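Local coordinates for protein intracellular growth locus, subunit C (Francisella tularensis subsp. tularensis, PDB 2QWU) that probably serves as an Hcp-like tube component of the type VI secretion system encoded by the Francisella pathogenicity island, at residues V20-T25 / P32-F37; L41-E46 / M118-G123; I89-L94 / I178-L183; S144-Y149 / L183-G188. The protein carries 2 engineered substitutions. One frame throughout, in Å; residues are numbered along the deposited sequence. Where two conformers were deposited one is given.

Contact 1: V20-T25 / P32-F37; sequences VRTDPT and PNCRMF. Engineered in segment 32-37: M36 (natural residue Leu).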
loop_
_atom_site.group_PDB
_atom_site.type_symbol
_atom_site.label_atom_id
_atom_site.label_comp_id
_atom_site.label_asym_id
_atom_site.label_seq_id
_atom_site.Cartn_x
_atom_site.Cartn_y
_atom_site.Cartn_z
ATOM N N VAL A 20 7.998 -0.293 -5.364
ATOM C CA VAL A 20 8.065 0.915 -4.551
ATOM C C VAL A 20 8.386 0.491 -3.136
ATOM O O VAL A 20 7.899 -0.538 -2.623
ATOM C CB VAL A 20 6.736 1.745 -4.530
ATOM C CG1 VAL A 20 6.848 2.823 -3.421
ATOM C CG2 VAL A 20 6.493 2.431 -5.898
ATOM N N ARG A 21 9.190 1.286 -2.465
ATOM C CA ARG A 21 9.539 0.970 -1.114
ATOM C C ARG A 21 9.838 2.266 -0.391
ATOM O O ARG A 21 10.538 3.151 -0.941
ATOM C CB ARG A 21 10.760 0.086 -1.133
ATOM C CG ARG A 21 11.485 -0.065 0.179
ATOM C CD ARG A 21 12.922 -0.252 -0.191
ATOM N NE ARG A 21 13.026 -1.360 -1.124
ATOM C CZ ARG A 21 13.378 -2.582 -0.753
ATOM N NH1 ARG A 21 13.664 -2.813 0.528
ATOM N NH2 ARG A 21 13.411 -3.570 -1.641
ATOM N N THR A 22 9.317 2.385 0.818
ATOM C CA THR A 22 9.547 3.567 1.620
ATOM C C THR A 22 10.084 3.103 2.967
ATOM O O THR A 22 10.117 1.899 3.257
ATOM C CB THR A 22 8.205 4.350 1.902
ATOM O OG1 THR A 22 7.431 3.649 2.897
ATOM C CG2 THR A 22 7.377 4.455 0.615
ATOM N N ASP A 23 10.517 4.050 3.795
ATOM C CA ASP A 23 10.924 3.706 5.165
ATOM C C ASP A 23 9.634 3.228 5.912
ATOM O O ASP A 23 8.537 3.704 5.630
ATOM C CB ASP A 23 11.509 4.941 5.833
ATOM C CG ASP A 23 12.922 5.227 5.367
ATOM O OD1 ASP A 23 13.547 4.303 4.764
ATOM O OD2 ASP A 23 13.415 6.363 5.603
ATOM N N PRO A 24 9.747 2.266 6.859
ATOM C CA PRO A 24 8.538 1.781 7.564
ATOM C C PRO A 24 7.655 2.844 8.221
ATOM O O PRO A 24 6.444 2.704 8.196
ATOM C CB PRO A 24 9.087 0.798 8.600
ATOM C CG PRO A 24 10.374 0.363 7.990
ATOM C CD PRO A 24 10.962 1.626 7.390
ATOM N N THR A 25 8.237 3.903 8.790
ATOM C CA THR A 25 7.382 4.924 9.398
ATOM C C THR A 25 7.432 6.208 8.572
ATOM O O THR A 25 7.234 7.300 9.098
ATOM C CB THR A 25 7.792 5.227 10.847
ATOM O OG1 THR A 25 9.152 5.661 10.860
ATOM C CG2 THR A 25 7.598 3.992 11.730
ATOM N N PRO A 32 11.731 14.850 4.068
ATOM C CA PRO A 32 11.503 15.047 2.640
ATOM C C PRO A 32 11.380 13.778 1.808
ATOM O O PRO A 32 11.385 13.851 0.596
ATOM C CB PRO A 32 12.754 15.821 2.238
ATOM C CG PRO A 32 13.821 15.103 3.030
ATOM C CD PRO A 32 13.175 14.933 4.383
ATOM N N ASN A 33 11.325 12.629 2.453
ATOM C CA ASN A 33 11.345 11.348 1.710
ATOM C C ASN A 33 9.968 10.879 1.311
ATOM O O ASN A 33 8.943 11.422 1.775
ATOM C CB ASN A 33 12.069 10.267 2.554
ATOM C CG ASN A 33 13.369 10.785 3.152
ATOM O OD1 ASN A 33 14.218 11.292 2.428
ATOM N ND2 ASN A 33 13.513 10.688 4.473
ATOM N N CYS A 34 9.939 9.894 0.425
ATOM C CA CYS A 34 8.662 9.399 -0.071
ATOM C C CYS A 34 7.839 8.666 0.994
ATOM O O CYS A 34 8.351 8.102 1.980
ATOM C CB CYS A 34 8.865 8.524 -1.287
ATOM S SG CYS A 34 9.740 6.989 -0.879
ATOM N N ARG A 35 6.520 8.777 0.851
ATOM C CA ARG A 35 5.637 8.083 1.782
ATOM C C ARG A 35 4.292 7.837 1.065
ATOM O O ARG A 35 3.837 8.639 0.234
ATOM C CB ARG A 35 5.435 8.860 3.102
ATOM C CG ARG A 35 4.379 10.074 3.070
ATOM C CD ARG A 35 4.800 11.178 2.177
ATOM N NE ARG A 35 6.093 11.766 2.513
ATOM C CZ ARG A 35 6.359 12.643 3.500
ATOM N NH1 ARG A 35 5.421 13.098 4.348
ATOM N NH2 ARG A 35 7.605 13.123 3.636
HETATM N N MSE A 36 3.678 6.704 1.391
HETATM C CA MSE A 36 2.391 6.319 0.806
HETATM C C MSE A 36 1.479 5.835 1.896
HETATM O O MSE A 36 1.895 5.153 2.806
HETATM C CB MSE A 36 2.588 5.190 -0.230
HETATM C CG MSE A 36 3.197 5.634 -1.520
HETATM SE SE MSE A 36 3.293 4.123 -2.710
HETATM C CE MSE A 36 1.626 3.895 -2.841
ATOM N N PHE A 37 0.216 6.268 1.858
ATOM C CA PHE A 37 -0.717 5.781 2.809
ATOM C C PHE A 37 -2.130 5.874 2.220
ATOM O O PHE A 37 -2.363 6.582 1.217
ATOM C CB PHE A 37 -0.559 6.527 4.143
ATOM C CG PHE A 37 -0.744 8.056 4.043
ATOM C CD1 PHE A 37 -2.020 8.611 4.079
ATOM C CD2 PHE A 37 0.368 8.906 3.949
ATOM C CE1 PHE A 37 -2.203 10.042 4.031
ATOM C CE2 PHE A 37 0.217 10.331 3.913
ATOM C CZ PHE A 37 -1.109 10.886 3.959
HETATM O O HOH W 1 4.960 4.718 3.315
HETATM O O HOH W 2 10.690 6.865 2.787
HETATM O O HOH W 3 11.694 8.253 5.411
#

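Contact 2: L41-E46 / M118-G123; sequences LTIAGE and MKIKLG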
loop_
_atom_site.group_PDB
_atom_site.type_symbol
_atom_site.label_atom_id
_atom_site.label_comp_id
_atom_site.label_asym_id
_atom_site.label_seq_id
_atom_site.Cartn_x
_atom_site.Cartn_y
_atom_site.Cartn_z
ATOM N N LEU A 41 -8.965 0.755 4.547
ATOM C CA LEU A 41 -8.450 -0.528 4.196
ATOM C C LEU A 41 -9.381 -1.611 4.752
ATOM O O LEU A 41 -9.714 -1.628 5.938
ATOM C CB LEU A 41 -7.026 -0.748 4.798
ATOM C CG LEU A 41 -6.455 -2.182 4.659
ATOM C CD1 LEU A 41 -6.180 -2.537 3.228
ATOM C CD2 LEU A 41 -5.185 -2.289 5.535
ATOM N N THR A 42 -9.800 -2.496 3.873
ATOM C CA THR A 42 -10.590 -3.639 4.275
ATOM C C THR A 42 -9.871 -4.905 3.884
ATOM O O THR A 42 -9.424 -5.027 2.757
ATOM C CB THR A 42 -11.958 -3.614 3.619
ATOM O OG1 THR A 42 -12.554 -2.373 3.963
ATOM C CG2 THR A 42 -12.861 -4.805 4.151
ATOM N N ILE A 43 -9.762 -5.839 4.830
ATOM C CA ILE A 43 -9.115 -7.122 4.561
ATOM C C ILE A 43 -10.041 -8.276 4.964
ATOM O O ILE A 43 -10.401 -8.395 6.142
ATOM C CB ILE A 43 -7.788 -7.273 5.364
ATOM C CG1 ILE A 43 -6.770 -6.225 4.899
ATOM C CG2 ILE A 43 -7.174 -8.675 5.107
ATOM C CD1 ILE A 43 -5.524 -6.184 5.772
ATOM N N ALA A 44 -10.394 -9.114 3.989
ATOM C CA ALA A 44 -11.268 -10.269 4.239
ATOM C C ALA A 44 -12.529 -9.765 4.965
ATOM O O ALA A 44 -13.057 -10.410 5.877
ATOM C CB ALA A 44 -10.517 -11.309 5.088
ATOM N N GLY A 45 -12.992 -8.591 4.555
ATOM C CA GLY A 45 -14.180 -8.001 5.140
ATOM C C GLY A 45 -13.985 -7.239 6.439
ATOM O O GLY A 45 -14.940 -6.614 6.945
ATOM N N GLU A 46 -12.784 -7.263 7.007
ATOM C CA GLU A 46 -12.572 -6.538 8.260
ATOM C C GLU A 46 -12.085 -5.150 7.905
ATOM O O GLU A 46 -11.102 -4.997 7.182
ATOM C CB GLU A 46 -11.548 -7.259 9.138
ATOM C CG GLU A 46 -11.899 -8.720 9.403
ATOM C CD GLU A 46 -13.191 -8.899 10.202
ATOM O OE1 GLU A 46 -13.851 -9.955 10.016
ATOM O OE2 GLU A 46 -13.537 -8.012 11.029
HETATM N N MSE A 118 -11.260 -13.714 -1.029
HETATM C CA MSE A 118 -10.621 -12.945 0.040
HETATM C C MSE A 118 -10.124 -11.622 -0.595
HETATM O O MSE A 118 -9.059 -11.576 -1.226
HETATM C CB MSE A 118 -9.456 -13.747 0.658
HETATM C CG MSE A 118 -9.021 -13.305 2.099
HETATM SE SE MSE A 118 -8.189 -11.594 2.188
HETATM C CE MSE A 118 -6.738 -12.011 1.284
ATOM N N LYS A 119 -10.888 -10.548 -0.395
ATOM C CA LYS A 119 -10.518 -9.254 -0.995
ATOM C C LYS A 119 -9.810 -8.296 -0.065
ATOM O O LYS A 119 -10.125 -8.216 1.137
ATOM C CB LYS A 119 -11.761 -8.525 -1.524
ATOM C CG LYS A 119 -12.661 -9.346 -2.444
ATOM C CD LYS A 119 -11.928 -9.968 -3.602
ATOM C CE LYS A 119 -12.920 -10.457 -4.666
ATOM N NZ LYS A 119 -12.188 -11.103 -5.813
ATOM N N ILE A 120 -8.860 -7.545 -0.622
ATOM C CA ILE A 120 -8.149 -6.534 0.136
ATOM C C ILE A 120 -8.481 -5.309 -0.683
ATOM O O ILE A 120 -8.168 -5.241 -1.881
ATOM C CB ILE A 120 -6.671 -6.830 0.169
ATOM C CG1 ILE A 120 -6.509 -8.162 0.917
ATOM C CG2 ILE A 120 -5.892 -5.663 0.829
ATOM C CD1 ILE A 120 -5.131 -8.584 1.127
ATOM N N LYS A 121 -9.191 -4.367 -0.063
ATOM C CA LYS A 121 -9.645 -3.205 -0.806
ATOM C C LYS A 121 -8.992 -1.958 -0.223
ATOM O O LYS A 121 -9.150 -1.645 0.983
ATOM C CB LYS A 121 -11.173 -3.086 -0.714
ATOM C CG LYS A 121 -11.753 -1.834 -1.385
ATOM C CD LYS A 121 -11.794 -1.955 -2.882
ATOM C CE LYS A 121 -12.662 -0.834 -3.552
ATOM N NZ LYS A 121 -12.638 -0.948 -5.050
ATOM N N LEU A 122 -8.228 -1.272 -1.069
ATOM C CA LEU A 122 -7.508 -0.095 -0.605
ATOM C C LEU A 122 -8.361 1.143 -0.846
ATOM O O LEU A 122 -9.060 1.213 -1.873
ATOM C CB LEU A 122 -6.205 0.072 -1.397
ATOM C CG LEU A 122 -5.295 -1.147 -1.559
ATOM C CD1 LEU A 122 -3.938 -0.720 -2.198
ATOM C CD2 LEU A 122 -5.073 -1.775 -0.204
ATOM N N GLY A 123 -8.285 2.091 0.074
ATOM C CA GLY A 123 -9.024 3.335 -0.055
ATOM C C GLY A 123 -8.225 4.323 -0.896
ATOM O O GLY A 123 -7.379 3.920 -1.688
HETATM O O HOH W 4 -12.253 -7.200 2.105
#

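Contact 3: I89-L94 / I178-L183; sequences ITLGVL and ISIDGL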
loop_
_atom_site.group_PDB
_atom_site.type_symbol
_atom_site.label_atom_id
_atom_site.label_comp_id
_atom_site.label_asym_id
_atom_site.label_seq_id
_atom_site.Cartn_x
_atom_site.Cartn_y
_atom_site.Cartn_z
ATOM N N ILE A 89 2.500 -6.939 -1.361
ATOM C CA ILE A 89 2.345 -5.641 -0.715
ATOM C C ILE A 89 2.645 -5.748 0.757
ATOM O O ILE A 89 2.418 -6.778 1.386
ATOM C CB ILE A 89 0.881 -5.072 -0.976
ATOM C CG1 ILE A 89 0.793 -3.606 -0.518
ATOM C CG2 ILE A 89 -0.195 -5.894 -0.183
ATOM C CD1 ILE A 89 -0.544 -2.987 -0.985
ATOM N N THR A 90 3.172 -4.672 1.318
ATOM C CA THR A 90 3.477 -4.601 2.749
ATOM C C THR A 90 2.794 -3.350 3.293
ATOM O O THR A 90 3.003 -2.260 2.764
ATOM C CB THR A 90 4.998 -4.510 2.992
ATOM O OG1 THR A 90 5.608 -5.723 2.491
ATOM C CG2 THR A 90 5.280 -4.479 4.482
ATOM N N LEU A 91 1.911 -3.559 4.285
ATOM C CA LEU A 91 1.134 -2.466 4.867
ATOM C C LEU A 91 1.464 -2.284 6.341
ATOM O O LEU A 91 1.750 -3.251 7.020
ATOM C CB LEU A 91 -0.380 -2.802 4.728
ATOM C CG LEU A 91 -0.896 -3.055 3.308
ATOM C CD1 LEU A 91 -2.118 -3.922 3.319
ATOM C CD2 LEU A 91 -1.216 -1.731 2.706
ATOM N N GLY A 92 1.420 -1.043 6.825
ATOM C CA GLY A 92 1.655 -0.774 8.230
ATOM C C GLY A 92 0.305 -0.363 8.828
ATOM O O GLY A 92 -0.347 0.507 8.274
ATOM N N VAL A 93 -0.135 -1.020 9.913
ATOM C CA VAL A 93 -1.391 -0.653 10.542
ATOM C C VAL A 93 -1.187 -0.475 12.037
ATOM O O VAL A 93 -0.238 -0.999 12.622
ATOM C CB VAL A 93 -2.506 -1.703 10.276
ATOM C CG1 VAL A 93 -2.728 -1.840 8.755
ATOM C CG2 VAL A 93 -2.084 -3.092 10.865
ATOM N N LEU A 94 -2.060 0.303 12.661
ATOM C CA LEU A 94 -1.944 0.489 14.129
ATOM C C LEU A 94 -3.129 -0.282 14.755
ATOM O O LEU A 94 -4.296 0.101 14.598
ATOM C CB LEU A 94 -1.991 1.981 14.468
ATOM C CG LEU A 94 -1.757 2.321 15.932
ATOM C CD1 LEU A 94 -0.361 1.920 16.426
ATOM C CD2 LEU A 94 -1.969 3.885 15.965
ATOM N N ILE A 178 2.056 -5.834 7.895
ATOM C CA ILE A 178 1.318 -6.915 7.226
ATOM C C ILE A 178 1.956 -7.118 5.873
ATOM O O ILE A 178 1.946 -6.218 5.017
ATOM C CB ILE A 178 -0.203 -6.532 7.023
ATOM C CG1 ILE A 178 -0.826 -6.212 8.376
ATOM C CG2 ILE A 178 -0.918 -7.576 6.264
ATOM C CD1 ILE A 178 -2.307 -5.696 8.185
ATOM N N SER A 179 2.548 -8.296 5.684
ATOM C CA SER A 179 3.233 -8.630 4.411
ATOM C C SER A 179 2.424 -9.660 3.705
ATOM O O SER A 179 2.199 -10.722 4.249
ATOM C CB SER A 179 4.651 -9.217 4.649
ATOM O OG SER A 179 5.440 -8.321 5.417
ATOM N N ILE A 180 2.000 -9.353 2.483
ATOM C CA ILE A 180 1.132 -10.261 1.737
ATOM C C ILE A 180 1.763 -10.551 0.394
ATOM O O ILE A 180 2.248 -9.635 -0.287
ATOM C CB ILE A 180 -0.259 -9.619 1.473
ATOM C CG1 ILE A 180 -0.728 -8.908 2.745
ATOM C CG2 ILE A 180 -1.249 -10.725 1.034
ATOM C CD1 ILE A 180 -2.000 -8.073 2.520
ATOM N N ASP A 181 1.769 -11.831 -0.003
ATOM C CA ASP A 181 2.367 -12.210 -1.291
ATOM C C ASP A 181 1.347 -13.077 -2.031
ATOM O O ASP A 181 0.406 -13.572 -1.437
ATOM C CB ASP A 181 3.650 -13.061 -1.085
ATOM C CG ASP A 181 4.771 -12.313 -0.354
ATOM O OD1 ASP A 181 5.402 -11.373 -0.934
ATOM O OD2 ASP A 181 5.030 -12.678 0.825
ATOM N N GLY A 182 1.537 -13.214 -3.338
ATOM C CA GLY A 182 0.671 -14.035 -4.181
ATOM C C GLY A 182 -0.709 -13.462 -4.469
ATOM O O GLY A 182 -1.715 -14.194 -4.486
ATOM N N LEU A 183 -0.773 -12.152 -4.664
ATOM C CA LEU A 183 -2.029 -11.479 -4.933
ATOM C C LEU A 183 -2.080 -11.106 -6.407
ATOM O O LEU A 183 -1.090 -11.138 -7.086
ATOM C CB LEU A 183 -2.092 -10.166 -4.117
ATOM C CG LEU A 183 -2.186 -10.266 -2.594
ATOM C CD1 LEU A 183 -2.020 -8.855 -1.939
ATOM C CD2 LEU A 183 -3.555 -10.869 -2.244
#

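Contact 4: S144-Y149 / L183-G188; sequences SNLELY and LTTSQG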
loop_
_atom_site.group_PDB
_atom_site.type_symbol
_atom_site.label_atom_id
_atom_site.label_comp_id
_atom_site.label_asym_id
_atom_site.label_seq_id
_atom_site.Cartn_x
_atom_site.Cartn_y
_atom_site.Cartn_z
ATOM N N SER A 144 -5.568 4.241 -5.314
ATOM C CA SER A 144 -6.943 4.439 -4.868
ATOM C C SER A 144 -7.921 3.425 -5.381
ATOM O O SER A 144 -7.993 3.175 -6.579
ATOM C CB SER A 144 -7.451 5.872 -5.205
ATOM O OG SER A 144 -6.549 6.863 -4.728
ATOM N N ASN A 145 -8.682 2.852 -4.443
ATOM C CA ASN A 145 -9.703 1.883 -4.738
ATOM C C ASN A 145 -9.279 0.572 -5.303
ATOM O O ASN A 145 -10.131 -0.188 -5.733
ATOM C CB ASN A 145 -10.770 2.523 -5.632
ATOM C CG ASN A 145 -11.530 3.616 -4.883
ATOM O OD1 ASN A 145 -11.752 3.491 -3.676
ATOM N ND2 ASN A 145 -11.924 4.676 -5.580
ATOM N N LEU A 146 -7.978 0.270 -5.273
ATOM C CA LEU A 146 -7.541 -0.970 -5.852
ATOM C C LEU A 146 -8.037 -2.151 -5.028
ATOM O O LEU A 146 -7.959 -2.107 -3.802
ATOM C CB LEU A 146 -6.010 -0.961 -5.950
ATOM C CG LEU A 146 -5.334 -2.191 -6.554
ATOM C CD1 LEU A 146 -5.553 -2.251 -8.074
ATOM C CD2 LEU A 146 -3.786 -2.042 -6.290
ATOM N N GLU A 147 -8.539 -3.203 -5.699
ATOM C CA GLU A 147 -8.982 -4.411 -5.027
ATOM C C GLU A 147 -8.046 -5.552 -5.429
ATOM O O GLU A 147 -7.854 -5.857 -6.623
ATOM C CB GLU A 147 -10.403 -4.819 -5.405
ATOM C CG GLU A 147 -10.884 -6.026 -4.583
ATOM C CD GLU A 147 -12.403 -6.220 -4.663
ATOM O OE1 GLU A 147 -12.852 -6.973 -5.543
ATOM O OE2 GLU A 147 -13.150 -5.596 -3.863
ATOM N N LEU A 148 -7.442 -6.150 -4.423
ATOM C CA LEU A 148 -6.514 -7.262 -4.646
ATOM C C LEU A 148 -7.124 -8.555 -4.087
ATOM O O LEU A 148 -7.934 -8.537 -3.156
ATOM C CB LEU A 148 -5.202 -7.009 -3.895
ATOM C CG LEU A 148 -4.472 -5.662 -4.178
ATOM C CD1 LEU A 148 -3.340 -5.418 -3.081
ATOM C CD2 LEU A 148 -3.819 -5.712 -5.530
ATOM N N TYR A 149 -6.712 -9.690 -4.638
ATOM C CA TYR A 149 -7.252 -10.962 -4.146
ATOM C C TYR A 149 -6.190 -12.017 -4.416
ATOM O O TYR A 149 -5.285 -11.803 -5.200
ATOM C CB TYR A 149 -8.607 -11.276 -4.844
ATOM C CG TYR A 149 -8.533 -11.484 -6.334
ATOM C CD1 TYR A 149 -8.206 -12.717 -6.846
ATOM C CD2 TYR A 149 -8.822 -10.449 -7.218
ATOM C CE1 TYR A 149 -8.161 -12.932 -8.236
ATOM C CE2 TYR A 149 -8.771 -10.627 -8.583
ATOM C CZ TYR A 149 -8.451 -11.873 -9.086
ATOM O OH TYR A 149 -8.428 -12.069 -10.452
ATOM N N LEU A 183 -0.773 -12.152 -4.664
ATOM C CA LEU A 183 -2.029 -11.479 -4.933
ATOM C C LEU A 183 -2.080 -11.106 -6.407
ATOM O O LEU A 183 -1.090 -11.138 -7.086
ATOM C CB LEU A 183 -2.092 -10.166 -4.117
ATOM C CG LEU A 183 -2.186 -10.266 -2.594
ATOM C CD1 LEU A 183 -2.020 -8.855 -1.939
ATOM C CD2 LEU A 183 -3.555 -10.869 -2.244
ATOM N N THR A 184 -3.261 -10.794 -6.900
ATOM C CA THR A 184 -3.375 -10.295 -8.265
ATOM C C THR A 184 -4.562 -9.320 -8.197
ATOM O O THR A 184 -5.036 -9.015 -7.116
ATOM C CB THR A 184 -3.612 -11.429 -9.276
ATOM O OG1 THR A 184 -3.646 -10.858 -10.594
ATOM C CG2 THR A 184 -4.924 -12.134 -9.002
ATOM N N THR A 185 -5.017 -8.797 -9.318
ATOM C CA THR A 185 -6.164 -7.866 -9.280
ATOM C C THR A 185 -6.777 -7.922 -10.683
ATOM O O THR A 185 -6.086 -8.276 -11.618
ATOM C CB THR A 185 -5.662 -6.407 -9.025
ATOM O OG1 THR A 185 -6.766 -5.469 -9.100
ATOM C CG2 THR A 185 -4.647 -5.985 -10.094
ATOM N N SER A 186 -8.052 -7.570 -10.844
ATOM C CA SER A 186 -8.641 -7.519 -12.191
ATOM C C SER A 186 -8.471 -6.143 -12.834
ATOM O O SER A 186 -8.850 -5.934 -14.005
ATOM C CB SER A 186 -10.144 -7.778 -12.149
ATOM O OG SER A 186 -10.430 -8.873 -11.330
ATOM N N GLN A 187 -7.936 -5.194 -12.076
ATOM C CA GLN A 187 -7.726 -3.835 -12.599
ATOM C C GLN A 187 -6.587 -3.956 -13.609
ATOM O O GLN A 187 -5.561 -4.599 -13.330
ATOM C CB GLN A 187 -7.383 -2.860 -11.440
ATOM C CG GLN A 187 -7.206 -1.440 -11.856
ATOM C CD GLN A 187 -7.220 -0.475 -10.673
ATOM O OE1 GLN A 187 -8.029 -0.628 -9.730
ATOM N NE2 GLN A 187 -6.336 0.537 -10.709
ATOM N N GLY A 188 -6.761 -3.361 -14.789
ATOM C CA GLY A 188 -5.748 -3.524 -15.831
ATOM C C GLY A 188 -4.600 -2.535 -15.889
ATOM O O GLY A 188 -3.589 -2.783 -16.575
HETATM O O HOH W 5 -5.883 3.009 -8.583
HETATM O O HOH W 6 -9.304 1.579 -8.643
HETATM O O HOH W 7 -9.598 -6.872 -8.516
HETATM O O HOH W 8 -9.516 -2.548 -8.460
#

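Contact 1: V20-T25 / P32-F37
T22 has its chi1 at 75°, which sets OG1 between the backbone N and the carbonyl carbon and CG2 anti to the carbonyl carbon. This turns the methyl to C34, CG2 lying 3.8 Å from SG, and the chi1 of C34, 67°, likewise seats the sulphur between N and carbonyl carbon. Deeper in, CG1 of V20 meets the selenium of M36, an engineered substitution (Leu in the natural sequence) present as selenomethionine, at 3.9 Å, the two side chains crossing obliquely. No direct hydrogen bond joins the segments; waters do the work. One donates to OG1 of T22 (2.7 Å) and accepts from M36 N, while OG1 spends its own proton on O of D23. A second, bound to D23 N, donates to O of C34 at 2.8 Å. A third links OD2 of D23 to ND2 of N33. Within 32-37, NE and NH2 of R35 both donate to O of N33, side-on and in the guanidinium plane, with NH1 bonded to I55 O. Threonine suits its place because it offers a methyl to the sulphur and a hydroxyl to the water. The chemistry implies a loop laid beside the strand end through small apolar touches and a hydrated seam.

Contact 2: L41-E46 / M118-G123
L41-E46 and M118-G123 meet as a short antiparallel ladder, where strand 37-43 runs beside strand 120-122 in the main sheet, 177° apart in direction. T42 and K121 form the hydrogen-bonded pair, with T42 N to K121 O at 3.1 Å and K121 N to T42 O at 2.9 Å. L41 with L122 and I43 with I120 are the non-hydrogen-bonded pairs, and their side chains share the buried face. L41 has CG anti to its backbone N (chi1 171°), and its CD1 reaches CD2 of L122 at 3.7 Å, the two leucines lying side by side and pointing the same way. On the other face the beta-branched T42 stands next to K121, whose NZ donates a hydrogen bond to O of N145. A type I' turn from I43 to E46 ends the ladder; at G45 a CB would jam against the carbonyl O of A44, which calls for glycine. A44 N still bonds to K119 O (3.0 Å), which also receives a water held by G45 N. The methyl CB of A44 rests on the selenium of M118 at 3.7 Å, both residues also touching I110 of helix 97-114. The ladder is thus two-sided, apolar toward the interior and polar toward solvent.

Contact 3: I89-L94 / I178-L183
I89 and I180 lie side by side and point the same way, CG2 of I89 standing 3.9 Å from CD1 of I180. In I89 chi1 is -170°, which puts CG1 anti to the backbone N and CG2 between N and the carbonyl carbon; from there CG2 also touches CD1 of L183 at 3.9 Å. Farther along, I178 sends its CD1 against both methyls of V93, nearest CG2 at 3.7 Å, the two side chains crossing at about a right angle. L91 has its CD1 at 4.2 Å from CD1 of I180. The beta-branched I89, V93, I178 and I180 suit this buried face, filling the strand surface from the CB outward. T90 and S179 occupy the other face, a small, partly exposed pair with hydroxyls 3.9 Å apart (OG1 to OG). Backbone bonds fix the register: I89 and I180 exchange two, and so do L91 and I178, where I178 N reaches L91 O at 2.7 Å and 177°. At G182, whose positive phi a glycine accepts readily, the chain turns a corner, and L183 returns to the apolar side. Hydrogen-bonded pairs on either side of the non-hydrogen-bonded pair T90 with S179 are the pattern of an antiparallel ladder; here its apolar face lies in the interior.

Contact 4: S144-Y149 / L183-G188
T185 OG1 donates its proton to O of E147 at 2.7 Å, the donor tilted 26° from the carbonyl plane. Its chi1 of 175° places OG1 anti to the backbone N, where the same oxygen also accepts the backbone N of Q187 (3.2 Å), completing an ST turn. A threonine is apt here: one buried hydroxyl both donates across the contact and receives within its own loop. Next to it Y149 and T184 form an antiparallel hydrogen-bonded pair, with T184 N to Y149 O at 2.8 Å and Y149 N to T184 O at 3.1 Å. Water extends the polar seam. One molecule joins O of E147 to N of S186, and OE1 of Q187 receives two more, one shared with E147 N and the other with S144 O. The amide NE2 of Q187 bonds to S189 O, so both ends of the amide are engaged.

Packing surrounds these bonds. CG2 of T184 lies over one face of the Y149 ring, 3.8 Å from its centroid, in a CH-pi contact; the tyrosine suits its place because its flat ring gives that methyl a face to lie on, while OG1 of T184 is bonded to P85 O. L146 lays CD1 against the amide of Q187, 3.4 Å from OE1. On the inner side L148 and L183 meet at about a right angle, CD1 to CD1 at 3.9 Å, and CD2 of L148 rests near CB of T185. Strand pairing is therefore brief here and is continued by a threonine hydroxyl and bridging waters, with L148 and L183 in contact on the buried side.

How the contacts relate
All four contacts reach the same antiparallel sheet. Contact 2 and contact 3 have centres about 11 Å apart and face each other across the interior, with I120 CD1 only 3.5 Å from I180 CD1 and I43 and L41 meeting I178, L91 and V93. Contact 4 extends both: it shares L183 with contact 3, while strand 147-150 pairs with 120-122 of contact 2, I120 O accepting from L148 N at 2.8 Å. Contact 1 stands apart, its centre about 14 Å from that of contact 3 without touching it and about 21 Å from those of contacts 2 and 4, although F37 leads directly along strand 37-43 into contact 2.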